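Local structure of glutathione S-transferase (Natrialba magadii ATCC 43099, 6GZF) at residues 213-218 with 260-265; 249-254 with 264-269; 79-84 with 164-169. The protein probably acts as a xi-class glutathione transferase of the glutathionyl-hydroquinone reductase type, which reduces glutathionyl-hydroquinones. One frame throughout, in Å; residues are numbered along the deposited sequence.

How the contacts relate
Contacts 1 and 2 are neighbours in one packed region: their centres are 8 Å apart, they share Tyr264 and Ile265, and the rings of Phe215 and Phe250 meet with CZ to CZ at 3.5 Å. Both belong to the helical C-terminal domain and both touch the second subunit. Segment 249-254 contains Tyr254, predicted to lower the pKa of the predicted nucleophile, Cys64. The side chain of Cys260 is about 5 Å from that of Tyr254 and about 8 Å from that of Tyr196, the predicted proton donor/acceptor. Contact 3 joins 79-84 to 164-169 away from the predicted sites, its centre about 35 Å from that of contact 1 and 31 Å from that of contact 2.

Contact 1: 213-218 with 260-265; sequences ELFGAL and CNVQYI
Phe215 presents one ring face to Val262, and this pair is the dense part of the contact. Val262 CB stands 3.4 Å from the ring centroid and 2° off the ring normal, a CH-pi arrangement with the methine almost exactly over the middle. From there CG2 spreads over one side of the ring, 3.6 Å from Phe215 CD2. The two side chains run past each other in opposite directions. At the rim of the same ring, and in its plane, are two backbone carbonyls: Cys260 O is 3.2 Å from Phe215 CZ, and Gln263 O is 3.3 Å from Phe215 CE1. The loop thus bends around the ring.

In Phe215, chi1 of -76° sets CG beside the backbone N. The residue belongs to the long helix 204-224 of the all-helical GST C-terminal domain, and 260-265 is part of the connection between helices 250-254 and 271-279.

Between these segments, packing is sparser on either side of Phe215 along the helix. Leu214 CD2 meets Cys260 SG at 3.7 Å, while Leu218 and Ile265 cross at about a right angle and touch through their CD1 methyls, 4.1 Å apart; Phe250 gives both leucines further cover. No hydrogen bond spans the segments. The looser side lies at Gln263, which is partly exposed: its extended chain leads away from the helix and packs on Arg266 of the second subunit, whose Arg312 partly covers Val262. Asn261 points away from the helix, its ND2 bonded to Thr256 OG1 of that subunit.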
ATOM      1  N   GLU A 213      14.269  10.033   0.646  1.00 22.42           N
ATOM      2  CA  GLU A 213      14.315  11.332   1.309  1.00 28.29           C
ATOM      3  C   GLU A 213      13.251  11.452   2.393  1.00 25.63           C
ATOM      4  O   GLU A 213      13.489  12.046   3.445  1.00 23.45           O
ATOM      5  CB  GLU A 213      14.143  12.458   0.286  1.00 28.50           C
ATOM      6  CG  GLU A 213      15.402  12.792  -0.494  1.00 31.82           C
ATOM      7  CD  GLU A 213      15.950  14.164  -0.150  1.00 49.14           C
ATOM      8  OE1 GLU A 213      15.216  14.960   0.474  1.00 48.35           O
ATOM      9  OE2 GLU A 213      17.114  14.448  -0.504  1.00 58.69           O
ATOM     10  N   LEU A 214      12.078  10.883   2.129  1.00 26.50           N
ATOM     11  CA  LEU A 214      10.949  10.958   3.051  1.00 19.40           C
ATOM     12  C   LEU A 214      11.247  10.297   4.392  1.00 21.15           C
ATOM     13  O   LEU A 214      11.198  10.946   5.437  1.00 25.59           O
ATOM     14  CB  LEU A 214       9.711  10.314   2.421  1.00 21.76           C
ATOM     15  CG  LEU A 214       8.489  10.052   3.306  1.00 20.15           C
ATOM     16  CD1 LEU A 214       7.988  11.332   3.959  1.00 16.94           C
ATOM     17  CD2 LEU A 214       7.387   9.398   2.489  1.00 20.30           C
ATOM     18  N   PHE A 215      11.550   9.003   4.361  1.00 21.55           N
ATOM     19  CA  PHE A 215      11.791   8.249   5.585  1.00 20.22           C
ATOM     20  C   PHE A 215      13.119   8.632   6.227  1.00 21.65           C
ATOM     21  O   PHE A 215      13.339   8.385   7.413  1.00 17.54           O
ATOM     22  CB  PHE A 215      11.743   6.749   5.300  1.00 17.40           C
ATOM     23  CG  PHE A 215      10.350   6.219   5.121  1.00 24.78           C
ATOM     24  CD1 PHE A 215       9.616   5.785   6.213  1.00 21.59           C
ATOM     25  CD2 PHE A 215       9.768   6.173   3.866  1.00 24.52           C
ATOM     26  CE1 PHE A 215       8.330   5.303   6.054  1.00 26.41           C
ATOM     27  CE2 PHE A 215       8.481   5.693   3.701  1.00 27.77           C
ATOM     28  CZ  PHE A 215       7.762   5.258   4.798  1.00 30.00           C
ATOM     29  N   GLY A 216      14.000   9.238   5.439  1.00 23.42           N
ATOM     30  CA  GLY A 216      15.222   9.804   5.975  1.00 16.99           C
ATOM     31  C   GLY A 216      14.884  11.019   6.813  1.00 22.68           C
ATOM     32  O   GLY A 216      15.409  11.199   7.912  1.00 28.46           O
ATOM     33  N   ALA A 217      13.988  11.851   6.289  1.00 24.92           N
ATOM     34  CA  ALA A 217      13.532  13.045   6.993  1.00 24.11           C
ATOM     35  C   ALA A 217      12.748  12.681   8.249  1.00 30.37           C
ATOM     36  O   ALA A 217      12.891  13.325   9.289  1.00 32.91           O
ATOM     37  CB  ALA A 217      12.685  13.910   6.072  1.00 14.57           C
ATOM     38  N   LEU A 218      11.919  11.647   8.144  1.00 28.23           N
ATOM     39  CA  LEU A 218      11.109  11.192   9.269  1.00 27.57           C
ATOM     40  C   LEU A 218      11.979  10.642  10.396  1.00 30.00           C
ATOM     41  O   LEU A 218      11.671  10.824  11.574  1.00 31.82           O
ATOM     42  CB  LEU A 218      10.108  10.129   8.811  1.00 24.27           C
ATOM     43  CG  LEU A 218       8.960  10.629   7.934  1.00 22.56           C
ATOM     44  CD1 LEU A 218       8.152   9.462   7.387  1.00 20.44           C
ATOM     45  CD2 LEU A 218       8.068  11.583   8.718  1.00 18.81           C
ATOM     46  N   CYS A 260       4.179   4.497   0.241  1.00 22.05           N
ATOM     47  CA  CYS A 260       5.263   4.899   1.130  1.00 25.36           C
ATOM     48  C   CYS A 260       5.355   3.894   2.273  1.00 27.20           C
ATOM     49  O   CYS A 260       5.053   4.214   3.421  1.00 27.02           O
ATOM     50  CB  CYS A 260       5.034   6.313   1.668  1.00 23.71           C
ATOM     51  SG  CYS A 260       4.925   7.585   0.387  1.00 21.37           S
ATOM     52  N   ASN A 261       5.781   2.676   1.948  1.00 24.41           N
ATOM     53  CA  ASN A 261       5.626   1.544   2.856  1.00 30.31           C
ATOM     54  C   ASN A 261       6.912   1.022   3.495  1.00 27.34           C
ATOM     55  O   ASN A 261       7.073  -0.186   3.666  1.00 31.55           O
ATOM     56  CB  ASN A 261       4.942   0.396   2.113  1.00 27.42           C
ATOM     57  CG  ASN A 261       5.780  -0.139   0.965  1.00 32.14           C
ATOM     58  OD1 ASN A 261       6.684   0.537   0.473  1.00 29.10           O
ATOM     59  ND2 ASN A 261       5.483  -1.361   0.536  1.00 26.87           N
ATOM     60  N   VAL A 262       7.821   1.919   3.858  1.00 27.25           N
ATOM     61  CA  VAL A 262       9.029   1.503   4.560  1.00 32.13           C
ATOM     62  C   VAL A 262       8.708   1.202   6.022  1.00 27.13           C
ATOM     63  O   VAL A 262       9.137   0.185   6.565  1.00 27.22           O
ATOM     64  CB  VAL A 262      10.137   2.571   4.483  1.00 29.24           C
ATOM     65  CG1 VAL A 262      11.327   2.167   5.341  1.00 23.33           C
ATOM     66  CG2 VAL A 262      10.564   2.783   3.039  1.00 25.07           C
ATOM     67  N   GLN A 263       7.938   2.083   6.649  1.00 23.03           N
ATOM     68  CA  GLN A 263       7.584   1.914   8.052  1.00 24.17           C
ATOM     69  C   GLN A 263       6.321   2.689   8.416  1.00 28.26           C
ATOM     70  O   GLN A 263       6.083   3.783   7.904  1.00 24.36           O
ATOM     71  CB  GLN A 263       8.744   2.359   8.949  1.00 22.61           C
ATOM     72  CG  GLN A 263       8.568   2.007  10.416  1.00 23.02           C
ATOM     73  CD  GLN A 263       9.697   2.526  11.285  1.00 28.90           C
ATOM     74  OE1 GLN A 263      10.861   2.182  11.082  1.00 28.27           O
ATOM     75  NE2 GLN A 263       9.357   3.358  12.263  1.00 27.56           N
ATOM     76  N   TYR A 264       5.510   2.105   9.292  1.00 30.11           N
ATOM     77  CA  TYR A 264       4.379   2.809   9.883  1.00 26.62           C
ATOM     78  C   TYR A 264       4.880   4.002  10.687  1.00 21.78           C
ATOM     79  O   TYR A 264       5.973   3.962  11.250  1.00 27.47           O
ATOM     80  CB  TYR A 264       3.568   1.881  10.791  1.00 26.73           C
ATOM     81  CG  TYR A 264       2.474   1.093  10.104  1.00 26.59           C
ATOM     82  CD1 TYR A 264       1.661   1.680   9.143  1.00 26.27           C
ATOM     83  CD2 TYR A 264       2.243  -0.237  10.435  1.00 22.95           C
ATOM     84  CE1 TYR A 264       0.655   0.960   8.523  1.00 23.82           C
ATOM     85  CE2 TYR A 264       1.241  -0.964   9.820  1.00 25.63           C
ATOM     86  CZ  TYR A 264       0.450  -0.361   8.866  1.00 25.69           C
ATOM     87  OH  TYR A 264      -0.548  -1.086   8.254  1.00 28.83           O
ATOM     88  N   ILE A 265       4.083   5.064  10.740  1.00 19.55           N
ATOM     89  CA  ILE A 265       4.381   6.175  11.635  1.00 23.19           C
ATOM     90  C   ILE A 265       4.257   5.686  13.074  1.00 27.14           C
ATOM     91  O   ILE A 265       5.018   6.094  13.954  1.00 27.18           O
ATOM     92  CB  ILE A 265       3.446   7.375  11.389  1.00 22.15           C
ATOM     93  CG1 ILE A 265       3.795   8.052  10.065  1.00 24.80           C
ATOM     94  CG2 ILE A 265       3.548   8.386  12.521  1.00 26.46           C
ATOM     95  CD1 ILE A 265       5.190   8.640  10.027  1.00 19.31           C
TER

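Contact 2: 249-254 with 264-269; sequences RFDNVY and YIREFD
The Phe250 ring lies between Ile265 on one face and Tyr254 on the opposite one. Ile265 CD1 and Tyr254 CB each stand 4.1 Å from its plane, both offset toward the rim, and Ile265 CG1 comes within 3.5 Å of Phe250 CG as the two side chains cross at about a right angle. The Tyr264 ring meets the carboxylate of Asp251 obliquely, the planes 46° apart, with Asp251 CG 3.5 Å from Tyr264 CD1. Ile265 CA sits at the edge of the Phe268 ring, in its plane.

Asp251 supplies the polar grip. It stands on the short helix 250-254, with its wider pi-type turn, in the GST C-terminal domain; the helix carries Tyr254, predicted to lower the pKa of the active-site cysteine, whose OH bonds Tyr196 OH. Its chi1 of -70° directs CG at a bend where 265-267 have helical torsions without the regular hydrogen bonds. Two consecutive amides use its syn lone pairs: Ile265 N donates to OD1 at 2.9 Å and 166°, Arg266 N to OD2 at 3.2 Å and less straight. An alanine in place of Asp251 would probably leave the amides of Ile265 and Arg266 without these acceptors and let the bend shift. Glu267 OE1 accepts from Tyr264 N and is salt-bridged to Arg266 NH2 of the second subunit, whose His255 NE2 bonds Tyr264 OH.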
ATOM      1  N   ARG A 249      -2.332  11.377   8.128  1.00 17.68           N
ATOM      2  CA  ARG A 249      -2.845  10.707   6.937  1.00 21.37           C
ATOM      3  C   ARG A 249      -1.905   9.617   6.430  1.00 17.81           C
ATOM      4  O   ARG A 249      -2.188   8.964   5.425  1.00 25.06           O
ATOM      5  CB  ARG A 249      -3.087  11.725   5.821  1.00 17.23           C
ATOM      6  CG  ARG A 249      -4.217  12.695   6.095  1.00 19.93           C
ATOM      7  CD  ARG A 249      -4.298  13.763   5.017  1.00 18.37           C
ATOM      8  NE  ARG A 249      -5.555  14.501   5.079  1.00 18.03           N
ATOM      9  CZ  ARG A 249      -5.786  15.517   5.904  1.00 23.64           C
ATOM     10  NH1 ARG A 249      -4.844  15.917   6.747  1.00 23.16           N
ATOM     11  NH2 ARG A 249      -6.961  16.129   5.891  1.00 26.69           N
ATOM     12  N   PHE A 250      -0.795   9.418   7.131  1.00 17.18           N
ATOM     13  CA  PHE A 250       0.270   8.553   6.635  1.00 26.26           C
ATOM     14  C   PHE A 250      -0.093   7.068   6.662  1.00 23.53           C
ATOM     15  O   PHE A 250       0.025   6.381   5.649  1.00 23.50           O
ATOM     16  CB  PHE A 250       1.550   8.784   7.442  1.00 26.61           C
ATOM     17  CG  PHE A 250       2.804   8.338   6.737  1.00 22.06           C
ATOM     18  CD1 PHE A 250       3.164   7.002   6.704  1.00 23.20           C
ATOM     19  CD2 PHE A 250       3.625   9.262   6.114  1.00 22.03           C
ATOM     20  CE1 PHE A 250       4.315   6.595   6.057  1.00 25.85           C
ATOM     21  CE2 PHE A 250       4.778   8.861   5.466  1.00 23.67           C
ATOM     22  CZ  PHE A 250       5.122   7.526   5.437  1.00 25.70           C
ATOM     23  N   ASP A 251      -0.528   6.578   7.817  1.00 22.95           N
ATOM     24  CA  ASP A 251      -0.734   5.143   8.004  1.00 25.09           C
ATOM     25  C   ASP A 251      -2.047   4.630   7.416  1.00 23.55           C
ATOM     26  O   ASP A 251      -2.205   3.428   7.207  1.00 23.17           O
ATOM     27  CB  ASP A 251      -0.666   4.796   9.493  1.00 28.64           C
ATOM     28  CG  ASP A 251       0.738   4.918  10.052  1.00 25.84           C
ATOM     29  OD1 ASP A 251       1.605   5.482   9.352  1.00 26.23           O
ATOM     30  OD2 ASP A 251       0.975   4.449  11.185  1.00 24.90           O
ATOM     31  N   ASN A 252      -2.983   5.533   7.146  1.00 28.17           N
ATOM     32  CA  ASN A 252      -4.258   5.142   6.554  1.00 29.06           C
ATOM     33  C   ASN A 252      -4.275   5.322   5.040  1.00 29.34           C
ATOM     34  O   ASN A 252      -5.054   4.676   4.340  1.00 34.20           O
ATOM     35  CB  ASN A 252      -5.409   5.937   7.178  1.00 26.53           C
ATOM     36  CG  ASN A 252      -6.001   5.250   8.396  1.00 31.69           C
ATOM     37  OD1 ASN A 252      -5.597   5.513   9.529  1.00 26.22           O
ATOM     38  ND2 ASN A 252      -6.967   4.368   8.167  1.00 35.61           N
ATOM     39  N   VAL A 253      -3.414   6.202   4.537  1.00 23.70           N
ATOM     40  CA  VAL A 253      -3.419   6.538   3.117  1.00 25.68           C
ATOM     41  C   VAL A 253      -2.035   6.466   2.470  1.00 23.25           C
ATOM     42  O   VAL A 253      -1.795   5.630   1.600  1.00 19.16           O
ATOM     43  CB  VAL A 253      -3.992   7.950   2.884  1.00 17.44           C
ATOM     44  CG1 VAL A 253      -3.825   8.356   1.431  1.00 21.60           C
ATOM     45  CG2 VAL A 253      -5.454   8.008   3.294  1.00 23.04           C
ATOM     46  N   TYR A 254      -1.136   7.347   2.900  1.00 16.29           N
ATOM     47  CA  TYR A 254       0.171   7.511   2.264  1.00 21.63           C
ATOM     48  C   TYR A 254       0.977   6.216   2.203  1.00 23.87           C
ATOM     49  O   TYR A 254       1.637   5.931   1.203  1.00 18.61           O
ATOM     50  CB  TYR A 254       0.979   8.580   3.002  1.00 22.88           C
ATOM     51  CG  TYR A 254       0.391   9.972   2.917  1.00 20.41           C
ATOM     52  CD1 TYR A 254      -0.419  10.343   1.851  1.00 18.35           C
ATOM     53  CD2 TYR A 254       0.641  10.911   3.908  1.00 16.80           C
ATOM     54  CE1 TYR A 254      -0.958  11.614   1.772  1.00 18.02           C
ATOM     55  CE2 TYR A 254       0.106  12.183   3.838  1.00 20.05           C
ATOM     56  CZ  TYR A 254      -0.691  12.529   2.767  1.00 19.99           C
ATOM     57  OH  TYR A 254      -1.226  13.795   2.694  1.00 19.43           O
ATOM     58  N   TYR A 264       5.510   2.105   9.292  1.00 30.11           N
ATOM     59  CA  TYR A 264       4.379   2.809   9.883  1.00 26.62           C
ATOM     60  C   TYR A 264       4.880   4.002  10.687  1.00 21.78           C
ATOM     61  O   TYR A 264       5.973   3.962  11.250  1.00 27.47           O
ATOM     62  CB  TYR A 264       3.568   1.881  10.791  1.00 26.73           C
ATOM     63  CG  TYR A 264       2.474   1.093  10.104  1.00 26.59           C
ATOM     64  CD1 TYR A 264       1.661   1.680   9.143  1.00 26.27           C
ATOM     65  CD2 TYR A 264       2.243  -0.237  10.435  1.00 22.95           C
ATOM     66  CE1 TYR A 264       0.655   0.960   8.523  1.00 23.82           C
ATOM     67  CE2 TYR A 264       1.241  -0.964   9.820  1.00 25.63           C
ATOM     68  CZ  TYR A 264       0.450  -0.361   8.866  1.00 25.69           C
ATOM     69  OH  TYR A 264      -0.548  -1.086   8.254  1.00 28.83           O
ATOM     70  N   ILE A 265       4.083   5.064  10.740  1.00 19.55           N
ATOM     71  CA  ILE A 265       4.381   6.175  11.635  1.00 23.19           C
ATOM     72  C   ILE A 265       4.257   5.686  13.074  1.00 27.14           C
ATOM     73  O   ILE A 265       5.018   6.094  13.954  1.00 27.18           O
ATOM     74  CB  ILE A 265       3.446   7.375  11.389  1.00 22.15           C
ATOM     75  CG1 ILE A 265       3.795   8.052  10.065  1.00 24.80           C
ATOM     76  CG2 ILE A 265       3.548   8.386  12.521  1.00 26.46           C
ATOM     77  CD1 ILE A 265       5.190   8.640  10.027  1.00 19.31           C
ATOM     78  N   ARG A 266       3.314   4.774  13.297  1.00 24.62           N
ATOM     79  CA  ARG A 266       3.069   4.231  14.629  1.00 25.31           C
ATOM     80  C   ARG A 266       4.207   3.326  15.102  1.00 20.35           C
ATOM     81  O   ARG A 266       4.259   2.951  16.273  1.00 16.58           O
ATOM     82  CB  ARG A 266       1.746   3.462  14.659  1.00 24.60           C
ATOM     83  CG  ARG A 266       1.809   2.071  14.049  1.00 23.09           C
ATOM     84  CD  ARG A 266       0.503   1.322  14.264  1.00 21.30           C
ATOM     85  NE  ARG A 266       0.505   0.008  13.627  1.00 23.55           N
ATOM     86  CZ  ARG A 266      -0.544  -0.808  13.598  1.00 21.97           C
ATOM     87  NH1 ARG A 266      -1.683  -0.446  14.172  1.00 24.91           N
ATOM     88  NH2 ARG A 266      -0.455  -1.986  12.996  1.00 24.24           N
ATOM     89  N   GLU A 267       5.113   2.978  14.194  1.00 22.15           N
ATOM     90  CA  GLU A 267       6.259   2.147  14.545  1.00 21.41           C
ATOM     91  C   GLU A 267       7.439   2.987  15.028  1.00 24.65           C
ATOM     92  O   GLU A 267       8.373   2.463  15.634  1.00 29.66           O
ATOM     93  CB  GLU A 267       6.682   1.282  13.356  1.00 19.35           C
ATOM     94  CG  GLU A 267       5.781   0.084  13.111  1.00 25.61           C
ATOM     95  CD  GLU A 267       6.353  -0.874  12.083  1.00 27.75           C
ATOM     96  OE1 GLU A 267       6.470  -0.483  10.902  1.00 26.11           O
ATOM     97  OE2 GLU A 267       6.685  -2.018  12.458  1.00 24.93           O
ATOM     98  N   PHE A 268       7.394   4.289  14.758  1.00 23.18           N
ATOM     99  CA  PHE A 268       8.425   5.201  15.246  1.00 23.28           C
ATOM    100  C   PHE A 268       8.311   5.389  16.756  1.00 28.49           C
ATOM    101  O   PHE A 268       7.211   5.520  17.295  1.00 32.59           O
ATOM    102  CB  PHE A 268       8.336   6.554  14.537  1.00 22.13           C
ATOM    103  CG  PHE A 268       8.919   6.554  13.152  1.00 24.63           C
ATOM    104  CD1 PHE A 268      10.273   6.775  12.959  1.00 34.09           C
ATOM    105  CD2 PHE A 268       8.116   6.341  12.043  1.00 24.38           C
ATOM    106  CE1 PHE A 268      10.816   6.779  11.689  1.00 31.87           C
ATOM    107  CE2 PHE A 268       8.655   6.343  10.769  1.00 23.05           C
ATOM    108  CZ  PHE A 268      10.006   6.563  10.592  1.00 27.98           C
ATOM    109  N   ASP A 269       9.457   5.404  17.431  1.00 30.34           N
ATOM    110  CA  ASP A 269       9.498   5.512  18.886  1.00 33.56           C
ATOM    111  C   ASP A 269       8.918   6.825  19.402  1.00 30.83           C
ATOM    112  O   ASP A 269       8.283   6.856  20.457  1.00 29.66           O
ATOM    113  CB  ASP A 269      10.937   5.364  19.390  1.00 30.74           C
ATOM    114  CG  ASP A 269      11.515   3.989  19.118  1.00 38.28           C
ATOM    115  OD1 ASP A 269      10.744   3.006  19.112  1.00 46.30           O
ATOM    116  OD2 ASP A 269      12.743   3.891  18.912  1.00 42.49           O
TER

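Contact 3: 79-84 with 164-169; sequences LEDAIS and FADHTV
Asp81 and Asp166 have matching first torsions, each with CG anti to its own carbonyl carbon (chi1 -69° and -66°), which turn each CG toward the partner segment; Leu79 CG is set in the same way. The segment 79-84 closes the beta-alpha-beta crossover of the thioredoxin-like domain, running from helix 65-77 into strand 84-87, which is parallel to strand 56-60. The partner, 164-169, is part of the connection from helix 150-159 to helix 177-192, the first long helix of the C-terminal half, so the contact joins the turn of the crossover to the start of the link between domains.

Its apolar part is small. Leu79 CD2 lies 3.8 Å from Ala165 CA, and Ala82 CB meets Phe164 CB at 3.9 Å. Of the Phe164 side chain, CB makes the contact, while the ring leads off to Pro51 and Ala53. Backbone hydrogen bonds of Asp166 with Gly78 and of His167 with Lys77 hold the link against the end of helix 65-77.

The exposed side is acidic. Asp81 OD2 and Asp166 OD2 approach to 3.6 Å, the two side chains crossing at about a right angle with carboxylate planes 56° apart. Such a like-charge pair would probably be unfavourable unless screened by ions or partly protonated; Asp81 also touches a crystal neighbour, which may influence its pose. A water bridges the segments beside Asp166 OD2: it accepts from Asp81 N at 2.9 Å and lies 2.7 Å from Glu80 OE1 and 3.0 Å from Asp166 OD2.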
ATOM      1  N   LEU A  79     -11.251  30.916  16.145  1.00 19.85           N
ATOM      2  CA  LEU A  79     -11.639  31.875  15.117  1.00 22.82           C
ATOM      3  C   LEU A  79     -12.849  31.399  14.320  1.00 25.04           C
ATOM      4  O   LEU A  79     -13.156  31.949  13.262  1.00 23.74           O
ATOM      5  CB  LEU A  79     -10.467  32.140  14.169  1.00 16.36           C
ATOM      6  CG  LEU A  79      -9.352  33.044  14.698  1.00 22.64           C
ATOM      7  CD1 LEU A  79      -8.178  33.079  13.728  1.00 13.26           C
ATOM      8  CD2 LEU A  79      -9.877  34.446  14.960  1.00 15.78           C
ATOM      9  N   GLU A  80     -13.530  30.377  14.831  1.00 26.35           N
ATOM     10  CA  GLU A  80     -14.702  29.826  14.157  1.00 24.81           C
ATOM     11  C   GLU A  80     -15.817  30.862  14.063  1.00 25.90           C
ATOM     12  O   GLU A  80     -16.429  31.037  13.009  1.00 28.27           O
ATOM     13  CB  GLU A  80     -15.212  28.576  14.879  1.00 25.19           C
ATOM     14  CG  GLU A  80     -14.143  27.543  15.199  1.00 28.35           C
ATOM     15  CD  GLU A  80     -13.517  27.752  16.565  1.00 37.54           C
ATOM     16  OE1 GLU A  80     -13.531  28.899  17.060  1.00 29.08           O
ATOM     17  OE2 GLU A  80     -13.015  26.766  17.146  1.00 38.65           O
ATOM     18  N   ASP A  81     -16.075  31.546  15.174  1.00 22.23           N
ATOM     19  CA  ASP A  81     -17.100  32.581  15.220  1.00 22.92           C
ATOM     20  C   ASP A  81     -16.748  33.744  14.299  1.00 29.61           C
ATOM     21  O   ASP A  81     -17.628  34.380  13.719  1.00 25.08           O
ATOM     22  CB  ASP A  81     -17.289  33.088  16.652  1.00 25.71           C
ATOM     23  CG  ASP A  81     -17.912  32.049  17.562  1.00 26.68           C
ATOM     24  OD1 ASP A  81     -18.677  31.199  17.060  1.00 24.21           O
ATOM     25  OD2 ASP A  81     -17.640  32.084  18.780  1.00 25.56           O
ATOM     26  N   ALA A  82     -15.453  34.011  14.166  1.00 30.07           N
ATOM     27  CA  ALA A  82     -14.984  35.131  13.362  1.00 21.10           C
ATOM     28  C   ALA A  82     -14.891  34.771  11.882  1.00 24.41           C
ATOM     29  O   ALA A  82     -15.245  35.569  11.015  1.00 21.45           O
ATOM     30  CB  ALA A  82     -13.635  35.615  13.870  1.00 19.25           C
ATOM     31  N   ILE A  83     -14.417  33.565  11.595  1.00 24.85           N
ATOM     32  CA  ILE A  83     -14.225  33.148  10.211  1.00 24.97           C
ATOM     33  C   ILE A  83     -15.073  31.927   9.869  1.00 26.76           C
ATOM     34  O   ILE A  83     -14.846  30.831  10.382  1.00 26.31           O
ATOM     35  CB  ILE A  83     -12.743  32.848   9.925  1.00 22.60           C
ATOM     36  CG1 ILE A  83     -11.885  34.059  10.303  1.00 17.93           C
ATOM     37  CG2 ILE A  83     -12.546  32.483   8.463  1.00 19.78           C
ATOM     38  CD1 ILE A  83     -10.399  33.797  10.282  1.00 21.01           C
ATOM     39  N   SER A  84     -16.055  32.132   8.997  1.00 21.74           N
ATOM     40  CA  SER A  84     -16.960  31.065   8.584  1.00 23.51           C
ATOM     41  C   SER A  84     -16.271  30.093   7.632  1.00 24.61           C
ATOM     42  O   SER A  84     -15.231  30.410   7.053  1.00 25.31           O
ATOM     43  CB  SER A  84     -18.208  31.654   7.928  1.00 24.34           C
ATOM     44  OG  SER A  84     -17.868  32.422   6.787  1.00 24.30           O
ATOM     45  N   PHE A 164     -10.096  39.102  17.520  1.00 28.77           N
ATOM     46  CA  PHE A 164     -11.327  38.326  17.416  1.00 29.50           C
ATOM     47  C   PHE A 164     -11.149  36.868  17.831  1.00 25.72           C
ATOM     48  O   PHE A 164     -12.110  36.099  17.848  1.00 29.93           O
ATOM     49  CB  PHE A 164     -11.863  38.405  15.988  1.00 26.85           C
ATOM     50  CG  PHE A 164     -11.866  39.797  15.426  1.00 32.17           C
ATOM     51  CD1 PHE A 164     -12.877  40.685  15.746  1.00 24.64           C
ATOM     52  CD2 PHE A 164     -10.847  40.222  14.587  1.00 35.40           C
ATOM     53  CE1 PHE A 164     -12.881  41.969  15.235  1.00 31.75           C
ATOM     54  CE2 PHE A 164     -10.845  41.504  14.073  1.00 35.45           C
ATOM     55  CZ  PHE A 164     -11.863  42.378  14.398  1.00 33.06           C
ATOM     56  N   ALA A 165      -9.920  36.492  18.169  1.00 32.18           N
ATOM     57  CA  ALA A 165      -9.642  35.142  18.641  1.00 31.89           C
ATOM     58  C   ALA A 165     -10.152  34.959  20.067  1.00 31.52           C
ATOM     59  O   ALA A 165     -10.102  35.888  20.874  1.00 37.45           O
ATOM     60  CB  ALA A 165      -8.151  34.849  18.564  1.00 33.14           C
ATOM     61  N   ASP A 166     -10.643  33.763  20.374  1.00 26.13           N
ATOM     62  CA  ASP A 166     -11.183  33.480  21.699  1.00 27.19           C
ATOM     63  C   ASP A 166     -10.121  32.924  22.642  1.00 25.21           C
ATOM     64  O   ASP A 166     -10.281  32.965  23.861  1.00 23.97           O
ATOM     65  CB  ASP A 166     -12.356  32.502  21.604  1.00 28.08           C
ATOM     66  CG  ASP A 166     -13.549  33.088  20.876  1.00 30.48           C
ATOM     67  OD1 ASP A 166     -13.627  34.330  20.764  1.00 26.36           O
ATOM     68  OD2 ASP A 166     -14.409  32.306  20.419  1.00 37.62           O
ATOM     69  N   HIS A 167      -9.038  32.405  22.075  1.00 26.96           N
ATOM     70  CA  HIS A 167      -7.978  31.803  22.876  1.00 32.32           C
ATOM     71  C   HIS A 167      -6.673  32.581  22.765  1.00 31.78           C
ATOM     72  O   HIS A 167      -6.292  33.025  21.683  1.00 35.01           O
ATOM     73  CB  HIS A 167      -7.752  30.351  22.456  1.00 23.70           C
ATOM     74  CG  HIS A 167      -8.988  29.508  22.504  1.00 34.08           C
ATOM     75  ND1 HIS A 167      -9.560  28.962  21.377  1.00 33.64           N
ATOM     76  CD2 HIS A 167      -9.762  29.120  23.546  1.00 25.90           C
ATOM     77  CE1 HIS A 167     -10.633  28.272  21.720  1.00 29.33           C
ATOM     78  NE2 HIS A 167     -10.778  28.352  23.029  1.00 26.25           N
ATOM     79  N   THR A 168      -5.993  32.744  23.896  1.00 28.65           N
ATOM     80  CA  THR A 168      -4.694  33.400  23.912  1.00 29.67           C
ATOM     81  C   THR A 168      -3.610  32.374  23.596  1.00 32.11           C
ATOM     82  O   THR A 168      -2.786  32.033  24.446  1.00 34.32           O
ATOM     83  CB  THR A 168      -4.406  34.072  25.269  1.00 30.99           C
ATOM     84  OG1 THR A 168      -5.570  34.780  25.713  1.00 36.66           O
ATOM     85  CG2 THR A 168      -3.241  35.049  25.150  1.00 29.28           C
ATOM     86  N   VAL A 169      -3.633  31.871  22.367  1.00 24.54           N
ATOM     87  CA  VAL A 169      -2.647  30.903  21.913  1.00 26.66           C
ATOM     88  C   VAL A 169      -1.732  31.566  20.892  1.00 29.71           C
ATOM     89  O   VAL A 169      -2.191  32.324  20.042  1.00 30.08           O
ATOM     90  CB  VAL A 169      -3.318  29.658  21.296  1.00 23.65           C
ATOM     91  CG1 VAL A 169      -2.274  28.626  20.903  1.00 27.70           C
ATOM     92  CG2 VAL A 169      -4.312  29.060  22.275  1.00 20.42           C
TER
HETATM   93  O   HOH W   1     -14.628  31.313  17.634  1.00 25.83           O